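Local coordinates for bumblebee peptidoglycan recognition protein SA (Bombus, PDB 5XZ4) that probably recognises bacterial peptidoglycan in insect immunity, with a preference for the Dap-type over the Lys-type, at residues A[51-54]-A[55-59]; A[59-62]-A[63-67]; A[157-160]-A[161-164]. One frame throughout, in Å; residues are numbered along the deposited sequence.

How the contacts relate
The first two contacts run in series down helix 47-64, whose first turn is tied to the preceding loop by the C44-C50 disulfide. Contact 1 covers the middle of this helix, where 51-54 meets 55-59, and lies against helix 13-16. Contact 2 takes over at the shared residue S59 and joins the helix end to the loop that follows. Their centres lie about 11 Å apart. Much later in the chain, beyond the last strand, contact 3 spans the short helix 157-163, packed on helix 118-134, its centre about 24 Å from that of contact 1 and 28 Å from that of contact 2. All three are local, so none closes a long loop and none crosses another.

Contact 1 (A[51-54]-A[55-59]); sequences IAQA and ENIRS
The carboxamide of N56 turns its edge to the carbonyl of A52 one turn back: ND2 lies 2.9 Å from A52 O, with the oxygen almost in the amide plane and the N-H...O angle a straight 169°. The same oxygen takes the backbone N of N56 at 3.0 Å, and the two nitrogens reach it from opposite faces of its carbonyl plane. With CG beside the backbone N (chi1 -77°), the side chain folds back toward that carbonyl, so that one residue grips one acceptor twice. The second flat group is the guanidinium of R58, which has the carboxylate of E55 in plane at its edge. The grip is side-on: R58 NE bonds E55 OE1 at 3.0 Å, well above the carboxylate plane, while R58 NH1 meets E55 OE2 on its syn side at 2.8 Å, though tilted out of that plane. This i to i+3 salt bridge lies along helix 47-64, a long helix of the amidase-like fold; in relatives the corresponding helix lines one wall of the peptidoglycan-binding cleft, and probably does here. A bound Tris molecule, probably from the crystallisation liquor, bonds E55 OE2, N56 OD1 and S59 OG, and T17 holds E55 OE1. Backbone i to i+4 bonds run on, E55 N to I51 O, I57 N to Q53 O and R58 N to A54 O at 2.9 Å. On another side of the helix I57 CG1 lies against Q53 O at 3.3 Å, and its CD1 comes within 4.3 Å of Q53 OE1. W16 of helix 13-16 packs against I51, A54 and R58.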
ATOM      1  N   ILE A  51       6.201  12.509   3.771  1.00  9.19           N
ATOM      2  CA  ILE A  51       5.088  13.004   4.575  1.00  8.92           C
ATOM      3  C   ILE A  51       4.193  13.912   3.718  1.00  9.73           C
ATOM      4  O   ILE A  51       2.969  13.796   3.761  1.00  9.75           O
ATOM      5  CB  ILE A  51       5.589  13.753   5.861  1.00  9.29           C
ATOM      6  CG1 ILE A  51       6.135  12.717   6.872  1.00 10.54           C
ATOM      7  CG2 ILE A  51       4.498  14.665   6.462  1.00  9.16           C
ATOM      8  CD1 ILE A  51       6.885  13.330   8.047  1.00 12.47           C
ATOM      9  N   ALA A  52       4.823  14.827   2.970  1.00 10.20           N
ATOM     10  CA  ALA A  52       4.051  15.743   2.118  1.00 10.29           C
ATOM     11  C   ALA A  52       3.248  14.996   1.061  1.00  9.72           C
ATOM     12  O   ALA A  52       2.087  15.339   0.783  1.00 10.97           O
ATOM     13  CB  ALA A  52       4.963  16.771   1.462  1.00 11.56           C
ATOM     14  N   GLN A  53       3.858  13.972   0.453  1.00  9.87           N
ATOM     15  CA  GLN A  53       3.111  13.203  -0.536  1.00  9.99           C
ATOM     16  C   GLN A  53       1.921  12.500   0.078  1.00  8.76           C
ATOM     17  O   GLN A  53       0.830  12.504  -0.494  1.00  9.28           O
ATOM     18  CB  GLN A  53       3.990  12.190  -1.274  1.00 12.08           C
ATOM     19  CG  GLN A  53       4.770  12.730  -2.446  1.00 14.44           C
ATOM     20  CD  GLN A  53       3.881  13.061  -3.643  1.00 17.09           C
ATOM     21  OE1 GLN A  53       2.661  12.874  -3.625  1.00 22.67           O
ATOM     22  NE2 GLN A  53       4.496  13.506  -4.680  1.00 17.31           N
ATOM     23  N   ALA A  54       2.139  11.837   1.225  1.00  8.07           N
ATOM     24  CA  ALA A  54       1.045  11.148   1.914  1.00  7.65           C
ATOM     25  C   ALA A  54      -0.119  12.089   2.241  1.00  8.08           C
ATOM     26  O   ALA A  54      -1.272  11.806   1.950  1.00  7.57           O
ATOM     27  CB  ALA A  54       1.589  10.467   3.170  1.00  7.83           C
ATOM     28  N   GLU A  55       0.230  13.251   2.799  1.00  8.33           N
ATOM     29  CA  GLU A  55      -0.779  14.255   3.153  1.00  8.28           C
ATOM     30  C   GLU A  55      -1.574  14.741   1.911  1.00  8.10           C
ATOM     31  O   GLU A  55      -2.793  14.896   1.994  1.00  8.77           O
ATOM     32  CB  GLU A  55      -0.100  15.430   3.897  1.00  8.80           C
ATOM     33  CG  GLU A  55      -0.896  16.748   3.977  1.00  9.45           C
ATOM     34  CD  GLU A  55      -2.275  16.651   4.618  1.00 11.76           C
ATOM     35  OE1 GLU A  55      -2.531  15.699   5.410  1.00 11.44           O
ATOM     36  OE2 GLU A  55      -3.127  17.547   4.298  1.00 13.23           O
ATOM     37  N   ASN A  56      -0.880  14.976   0.799  1.00  8.04           N
ATOM     38  CA  ASN A  56      -1.577  15.407  -0.416  1.00  8.05           C
ATOM     39  C   ASN A  56      -2.417  14.348  -1.133  1.00  7.82           C
ATOM     40  O   ASN A  56      -3.478  14.679  -1.672  1.00  8.66           O
ATOM     41  CB  ASN A  56      -0.605  16.137  -1.296  1.00  9.32           C
ATOM     42  CG  ASN A  56      -0.380  17.554  -0.773  1.00 10.28           C
ATOM     43  OD1 ASN A  56      -1.178  18.454  -1.058  1.00 12.48           O
ATOM     44  ND2 ASN A  56       0.590  17.708   0.125  1.00 10.95           N
ATOM     45  N   ILE A  57      -2.011  13.078  -1.040  1.00  7.57           N
ATOM     46  CA  ILE A  57      -2.886  12.014  -1.529  1.00  7.09           C
ATOM     47  C   ILE A  57      -4.132  11.901  -0.635  1.00  6.46           C
ATOM     48  O   ILE A  57      -5.265  11.821  -1.142  1.00  7.53           O
ATOM     49  CB  ILE A  57      -2.134  10.665  -1.592  1.00  6.81           C
ATOM     50  CG1 ILE A  57      -0.969  10.764  -2.591  1.00  7.33           C
ATOM     51  CG2 ILE A  57      -3.104   9.552  -1.998  1.00  7.21           C
ATOM     52  CD1 ILE A  57       0.088   9.662  -2.473  1.00  8.20           C
ATOM     53  N   ARG A  58      -3.917  11.935   0.694  1.00  6.04           N
ATOM     54  CA  ARG A  58      -5.045  11.933   1.628  1.00  6.15           C
ATOM     55  C   ARG A  58      -6.030  13.095   1.329  1.00  6.64           C
ATOM     56  O   ARG A  58      -7.251  12.909   1.285  1.00  6.85           O
ATOM     57  CB  ARG A  58      -4.568  12.046   3.092  1.00  6.45           C
ATOM     58  CG  ARG A  58      -5.695  12.020   4.113  1.00  6.17           C
ATOM     59  CD  ARG A  58      -5.399  12.930   5.301  1.00  6.69           C
ATOM     60  NE  ARG A  58      -5.158  14.339   4.942  1.00  7.09           N
ATOM     61  CZ  ARG A  58      -6.097  15.215   4.581  1.00  7.17           C
ATOM     62  NH1 ARG A  58      -5.723  16.482   4.307  1.00  7.86           N
ATOM     63  NH2 ARG A  58      -7.386  14.879   4.514  1.00  8.02           N
ATOM     64  N   SER A  59      -5.482  14.310   1.172  1.00  6.69           N
ATOM     65  CA  SER A  59      -6.305  15.494   0.907  1.00  7.31           C
ATOM     66  C   SER A  59      -7.160  15.261  -0.365  1.00  7.00           C
ATOM     67  O   SER A  59      -8.369  15.547  -0.363  1.00  7.56           O
ATOM     68  CB  SER A  59      -5.373  16.679   0.729  1.00  8.17           C
ATOM     69  OG  SER A  59      -6.115  17.867   0.451  1.00  8.92           O
TER

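Contact 2 (A[59-62]-A[63-67]); sequences SYHM and DSNGW
W67 drives the edge of its six-membered ring into the face of H61: CZ3 stands 3.5 Å above the imidazole plane, over its centre, in an edge-to-face pair with planes 60° apart. N65 fits into the same group. Its amide runs alongside the imidazole, ND2 lying 3.5 Å from H61 CD2, while its CB lies over one face of the indole, near the rim. On the next side of the turn Y60 CE1 meets S64 CB at 3.5 Å, obliquely to the ring; with CG anti to the backbone N (chi1 -176°), the ring comes to lie beside S64 and N65. A water links Y60 OH to N65 OD1, and another links S59 OG to D63 OD2.

These side chains are placed by the way helix 47-64 ends. Y60 O accepts both S64 N and N65 N, the latter at 3.0 Å, which marks a wider pi-type turn. G66 then leaves helical geometry with positive phi, a conformation that favours glycine, and W67 N bonds H61 O, six residues back, at 3.0 Å. A third water joins M62 O to W67 O, donating to both. Beyond this shell, H61 ND1 is bonded by G71 N, I70 touches the ring, and R86 and A93 lie against W67. Were H61 an alanine, the indole edge would probably lose the aromatic face it meets, and G71 N its acceptor. Since G71 N is a donor, ND1 serves as an acceptor, so the imidazole joins the helix end to the following loop by its nitrogen as well as by its face.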
ATOM      1  N   SER A  59      -5.482  14.310   1.172  1.00  6.69           N
ATOM      2  CA  SER A  59      -6.305  15.494   0.907  1.00  7.31           C
ATOM      3  C   SER A  59      -7.160  15.261  -0.365  1.00  7.00           C
ATOM      4  O   SER A  59      -8.369  15.547  -0.363  1.00  7.56           O
ATOM      5  CB  SER A  59      -5.373  16.679   0.729  1.00  8.17           C
ATOM      6  OG  SER A  59      -6.115  17.867   0.451  1.00  8.92           O
ATOM      7  N   TYR A  60      -6.535  14.756  -1.428  1.00  7.14           N
ATOM      8  CA  TYR A  60      -7.257  14.515  -2.681  1.00  7.33           C
ATOM      9  C   TYR A  60      -8.351  13.432  -2.517  1.00  7.23           C
ATOM     10  O   TYR A  60      -9.500  13.600  -2.927  1.00  7.78           O
ATOM     11  CB  TYR A  60      -6.249  14.205  -3.791  1.00  8.04           C
ATOM     12  CG  TYR A  60      -6.906  14.044  -5.149  1.00  7.93           C
ATOM     13  CD1 TYR A  60      -7.419  15.154  -5.861  1.00  8.35           C
ATOM     14  CD2 TYR A  60      -7.025  12.765  -5.721  1.00  8.24           C
ATOM     15  CE1 TYR A  60      -8.051  14.968  -7.086  1.00  8.72           C
ATOM     16  CE2 TYR A  60      -7.635  12.602  -6.961  1.00  8.86           C
ATOM     17  CZ  TYR A  60      -8.141  13.697  -7.641  1.00  8.67           C
ATOM     18  OH  TYR A  60      -8.763  13.532  -8.862  1.00 10.42           O
ATOM     19  N   HIS A  61      -7.982  12.354  -1.842  1.00  7.11           N
ATOM     20  CA  HIS A  61      -8.946  11.271  -1.629  1.00  7.19           C
ATOM     21  C   HIS A  61     -10.149  11.700  -0.796  1.00  7.50           C
ATOM     22  O   HIS A  61     -11.295  11.355  -1.118  1.00  8.78           O
ATOM     23  CB  HIS A  61      -8.250  10.049  -0.995  1.00  7.32           C
ATOM     24  CG  HIS A  61      -7.360   9.299  -1.939  1.00  7.15           C
ATOM     25  ND1 HIS A  61      -6.728   8.112  -1.603  1.00  7.62           N
ATOM     26  CD2 HIS A  61      -7.048   9.537  -3.241  1.00  7.49           C
ATOM     27  CE1 HIS A  61      -6.026   7.691  -2.638  1.00  7.37           C
ATOM     28  NE2 HIS A  61      -6.206   8.530  -3.651  1.00  7.85           N
ATOM     29  N   MET A  62      -9.892  12.426   0.298  1.00  7.57           N
ATOM     30  CA  MET A  62     -10.979  12.847   1.180  1.00  8.04           C
ATOM     31  C   MET A  62     -11.799  14.012   0.603  1.00  9.39           C
ATOM     32  O   MET A  62     -13.027  13.970   0.619  1.00 11.99           O
ATOM     33  CB  MET A  62     -10.448  13.170   2.575  1.00  8.64           C
ATOM     34  CG  MET A  62      -9.939  11.898   3.273  1.00  8.45           C
ATOM     35  SD  MET A  62      -9.314  12.140   4.958  1.00  9.27           S
ATOM     36  CE  MET A  62     -10.835  12.501   5.806  1.00 10.58           C
ATOM     37  N   ASP A  63     -11.130  15.032   0.072  1.00  8.87           N
ATOM     38  CA  ASP A  63     -11.851  16.241  -0.391  1.00 10.28           C
ATOM     39  C   ASP A  63     -12.411  16.103  -1.798  1.00 11.26           C
ATOM     40  O   ASP A  63     -13.507  16.587  -2.066  1.00 14.46           O
ATOM     41  CB  ASP A  63     -10.947  17.453  -0.317  1.00 11.63           C
ATOM     42  CG  ASP A  63     -10.601  17.852   1.092  1.00 13.67           C
ATOM     43  OD1 ASP A  63     -11.086  17.209   2.058  1.00 16.46           O
ATOM     44  OD2 ASP A  63      -9.825  18.809   1.181  1.00 17.25           O
ATOM     45  N   SER A  64     -11.628  15.516  -2.700  1.00 10.12           N
ATOM     46  CA  SER A  64     -12.072  15.409  -4.113  1.00 10.39           C
ATOM     47  C   SER A  64     -12.825  14.127  -4.373  1.00 10.28           C
ATOM     48  O   SER A  64     -13.897  14.173  -4.984  1.00 11.93           O
ATOM     49  CB  SER A  64     -10.905  15.585  -5.089  1.00 10.44           C
ATOM     50  OG  SER A  64     -10.514  16.953  -5.169  1.00 11.87           O
ATOM     51  N   ASN A  65     -12.312  12.983  -3.914  1.00 10.06           N
ATOM     52  CA  ASN A  65     -13.062  11.732  -4.109  1.00 10.15           C
ATOM     53  C   ASN A  65     -14.188  11.509  -3.107  1.00 10.95           C
ATOM     54  O   ASN A  65     -15.084  10.700  -3.377  1.00 12.76           O
ATOM     55  CB  ASN A  65     -12.140  10.511  -4.140  1.00 11.44           C
ATOM     56  CG  ASN A  65     -11.122  10.554  -5.254  1.00 11.95           C
ATOM     57  OD1 ASN A  65     -11.328  11.184  -6.299  1.00 16.30           O
ATOM     58  ND2 ASN A  65     -10.011   9.906  -5.039  1.00 13.09           N
ATOM     59  N   GLY A  66     -14.154  12.227  -1.983  1.00 10.71           N
ATOM     60  CA  GLY A  66     -15.164  12.097  -0.936  1.00 10.56           C
ATOM     61  C   GLY A  66     -15.027  10.857  -0.061  1.00 10.00           C
ATOM     62  O   GLY A  66     -16.004  10.439   0.582  1.00 11.81           O
ATOM     63  N   TRP A  67     -13.823  10.275  -0.027  1.00  9.33           N
ATOM     64  CA  TRP A  67     -13.592   9.033   0.727  1.00  9.61           C
ATOM     65  C   TRP A  67     -13.375   9.289   2.217  1.00  9.45           C
ATOM     66  O   TRP A  67     -13.057  10.418   2.643  1.00  9.66           O
ATOM     67  CB  TRP A  67     -12.409   8.293   0.122  1.00  9.46           C
ATOM     68  CG  TRP A  67     -12.627   7.800  -1.299  1.00 10.24           C
ATOM     69  CD1 TRP A  67     -13.816   7.735  -1.999  1.00 11.14           C
ATOM     70  CD2 TRP A  67     -11.620   7.284  -2.180  1.00  9.88           C
ATOM     71  NE1 TRP A  67     -13.596   7.227  -3.266  1.00 11.62           N
ATOM     72  CE2 TRP A  67     -12.260   6.933  -3.397  1.00 11.34           C
ATOM     73  CE3 TRP A  67     -10.239   7.083  -2.060  1.00 10.07           C
ATOM     74  CZ2 TRP A  67     -11.554   6.377  -4.476  1.00 11.85           C
ATOM     75  CZ3 TRP A  67      -9.536   6.582  -3.149  1.00 10.62           C
ATOM     76  CH2 TRP A  67     -10.205   6.210  -4.334  1.00 10.88           C
TER
HETATM   77  O   HOH W   1      -8.332  19.141  -1.006  1.00 20.93           O
HETATM   78  O   HOH W   2      -9.988  11.117  -8.832  1.00 13.31           O
HETATM   79  O   HOH W   3     -14.356  12.802   2.954  1.00 22.09           O

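Contact 3 (A[157-160]-A[161-164]); sequences SKLQ and KQIK
The backbones of 157-160 and 161-164 run on as one alpha helix, with K161 N bonded to S157 O, Q162 N to K158 O and I163 N to L159 O, the last at 3.0 Å. K164 N bonds K161 O, three residues back, at 3.2 Å. S157 O has a second partner in a water 2.8 Å away, which donates to it and accepts from K161 NZ. The bend at the end of the lysine chain (chi4 70°) brings the ammonium back over the first turn to reach that water, and K161 CG lies against the same carbonyl oxygen.

On the inner side I163 has CG1 wedged between its backbone N and carbonyl carbon (chi1 67°), an unusual choice on a helix that carries CG1 to 3.3 Å from Q160 O. Its CG2 branch meets L159 CD1 at 4.0 Å, the apolar contact of the pair, and its CD1 lies near Q160 OE1. That oxygen is buried and finds no polar partner, whereas Q160 NE2 is held by Q148 OE1; the amide is thus satisfied at one end and set against a methyl group at the other. Q162 crosses L159 at about a right angle, its OE1 3.4 Å from L159 CA and 3.9 Å from L159 CD1, while its NE2 is bonded to A116 O. K164 lays its aliphatic chain along Q160 O.

Around the helix, Q112 OE1 bonds S157 N, and W169 touches K164. L159 and Q162 both rest on L121 of helix 118-134, so this short helix packs against that long one beside the loop joining it to strand 102-107.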
ATOM      1  N   SER A 157       4.111  -1.451 -15.065  1.00 17.45           N
ATOM      2  CA  SER A 157       4.701  -2.657 -15.637  1.00 18.11           C
ATOM      3  C   SER A 157       6.023  -3.071 -14.995  1.00 15.97           C
ATOM      4  O   SER A 157       6.266  -4.261 -14.793  1.00 18.13           O
ATOM      5  CB  SER A 157       4.860  -2.502 -17.147  1.00 21.24           C
ATOM      6  OG  SER A 157       3.583  -2.442 -17.751  1.00 26.34           O
ATOM      7  N   LYS A 158       6.866  -2.092 -14.666  1.00 16.84           N
ATOM      8  CA  LYS A 158       8.164  -2.403 -14.099  1.00 16.80           C
ATOM      9  C   LYS A 158       8.069  -2.958 -12.666  1.00 15.90           C
ATOM     10  O   LYS A 158       8.706  -3.960 -12.358  1.00 17.13           O
ATOM     11  CB  LYS A 158       9.108  -1.202 -14.183  1.00 18.64           C
ATOM     12  CG  LYS A 158      10.557  -1.542 -13.926  1.00 23.85           C
ATOM     13  CD  LYS A 158      11.260  -2.115 -15.151  1.00 28.03           C
ATOM     14  CE  LYS A 158      12.720  -2.412 -14.844  1.00 31.44           C
ATOM     15  NZ  LYS A 158      13.303  -3.305 -15.875  1.00 31.96           N
ATOM     16  N   LEU A 159       7.258  -2.308 -11.817  1.00 13.76           N
ATOM     17  CA  LEU A 159       7.035  -2.785 -10.456  1.00 13.37           C
ATOM     18  C   LEU A 159       6.320  -4.139 -10.475  1.00 13.05           C
ATOM     19  O   LEU A 159       6.625  -5.003  -9.654  1.00 12.83           O
ATOM     20  CB  LEU A 159       6.276  -1.756  -9.620  1.00 11.91           C
ATOM     21  CG  LEU A 159       5.942  -2.119  -8.173  1.00 11.03           C
ATOM     22  CD1 LEU A 159       7.105  -2.643  -7.338  1.00 10.86           C
ATOM     23  CD2 LEU A 159       5.377  -0.867  -7.534  1.00 11.02           C
ATOM     24  N   GLN A 160       5.387  -4.319 -11.407  1.00 14.43           N
ATOM     25  CA  GLN A 160       4.728  -5.618 -11.582  1.00 15.27           C
ATOM     26  C   GLN A 160       5.744  -6.748 -11.814  1.00 15.89           C
ATOM     27  O   GLN A 160       5.631  -7.820 -11.212  1.00 15.97           O
ATOM     28  CB  GLN A 160       3.680  -5.551 -12.690  1.00 14.82           C
ATOM     29  CG  GLN A 160       2.947  -6.873 -12.937  1.00 15.09           C
ATOM     30  CD  GLN A 160       1.959  -7.229 -11.834  1.00 15.61           C
ATOM     31  OE1 GLN A 160       1.588  -6.391 -11.023  1.00 16.56           O
ATOM     32  NE2 GLN A 160       1.515  -8.475 -11.807  1.00 16.47           N
ATOM     33  N   LYS A 161       6.740  -6.502 -12.667  1.00 16.59           N
ATOM     34  CA  LYS A 161       7.835  -7.464 -12.876  1.00 16.85           C
ATOM     35  C   LYS A 161       8.634  -7.693 -11.584  1.00 14.68           C
ATOM     36  O   LYS A 161       8.954  -8.832 -11.238  1.00 16.58           O
ATOM     37  CB  LYS A 161       8.752  -7.021 -14.034  1.00 20.48           C
ATOM     38  CG  LYS A 161       8.103  -7.134 -15.407  1.00 26.57           C
ATOM     39  CD  LYS A 161       9.028  -6.747 -16.557  1.00 30.03           C
ATOM     40  CE  LYS A 161       8.371  -6.976 -17.919  1.00 32.85           C
ATOM     41  NZ  LYS A 161       7.263  -6.015 -18.212  1.00 35.90           N
ATOM     42  N   GLN A 162       8.924  -6.620 -10.840  1.00 13.93           N
ATOM     43  CA  GLN A 162       9.743  -6.723  -9.638  1.00 13.61           C
ATOM     44  C   GLN A 162       9.106  -7.596  -8.534  1.00 13.11           C
ATOM     45  O   GLN A 162       9.791  -8.364  -7.871  1.00 13.62           O
ATOM     46  CB  GLN A 162      10.080  -5.320  -9.092  1.00 14.21           C
ATOM     47  CG  GLN A 162      10.998  -4.495 -10.003  1.00 15.80           C
ATOM     48  CD  GLN A 162      11.161  -3.060  -9.500  1.00 16.19           C
ATOM     49  OE1 GLN A 162      10.263  -2.234  -9.640  1.00 17.05           O
ATOM     50  NE2 GLN A 162      12.312  -2.772  -8.932  1.00 18.13           N
ATOM     51  N   ILE A 163       7.796  -7.478  -8.323  1.00 12.51           N
ATOM     52  CA  ILE A 163       7.142  -8.261  -7.268  1.00 11.86           C
ATOM     53  C   ILE A 163       7.088  -9.774  -7.552  1.00 12.14           C
ATOM     54  O   ILE A 163       6.908 -10.556  -6.614  1.00 11.58           O
ATOM     55  CB  ILE A 163       5.743  -7.723  -6.868  1.00 11.21           C
ATOM     56  CG1 ILE A 163       4.728  -7.880  -8.004  1.00 12.03           C
ATOM     57  CG2 ILE A 163       5.835  -6.278  -6.385  1.00 12.01           C
ATOM     58  CD1 ILE A 163       3.313  -7.487  -7.621  1.00 13.47           C
ATOM     59  N   LYS A 164       7.275 -10.181  -8.814  1.00 12.60           N
ATOM     60  CA  LYS A 164       7.346 -11.609  -9.172  1.00 12.78           C
ATOM     61  C   LYS A 164       8.544 -12.341  -8.525  1.00 12.49           C
ATOM     62  O   LYS A 164       8.569 -13.581  -8.496  1.00 14.63           O
ATOM     63  CB  LYS A 164       7.324 -11.803 -10.701  1.00 13.50           C
ATOM     64  CG  LYS A 164       6.068 -11.246 -11.353  1.00 15.28           C
ATOM     65  CD  LYS A 164       6.051 -11.461 -12.855  1.00 18.33           C
ATOM     66  CE  LYS A 164       4.770 -10.885 -13.429  1.00 21.66           C
ATOM     67  NZ  LYS A 164       4.598 -11.189 -14.871  1.00 26.99           N
TER
HETATM   68  O   HOH W   4       5.094  -6.229 -16.416  1.00 29.74           O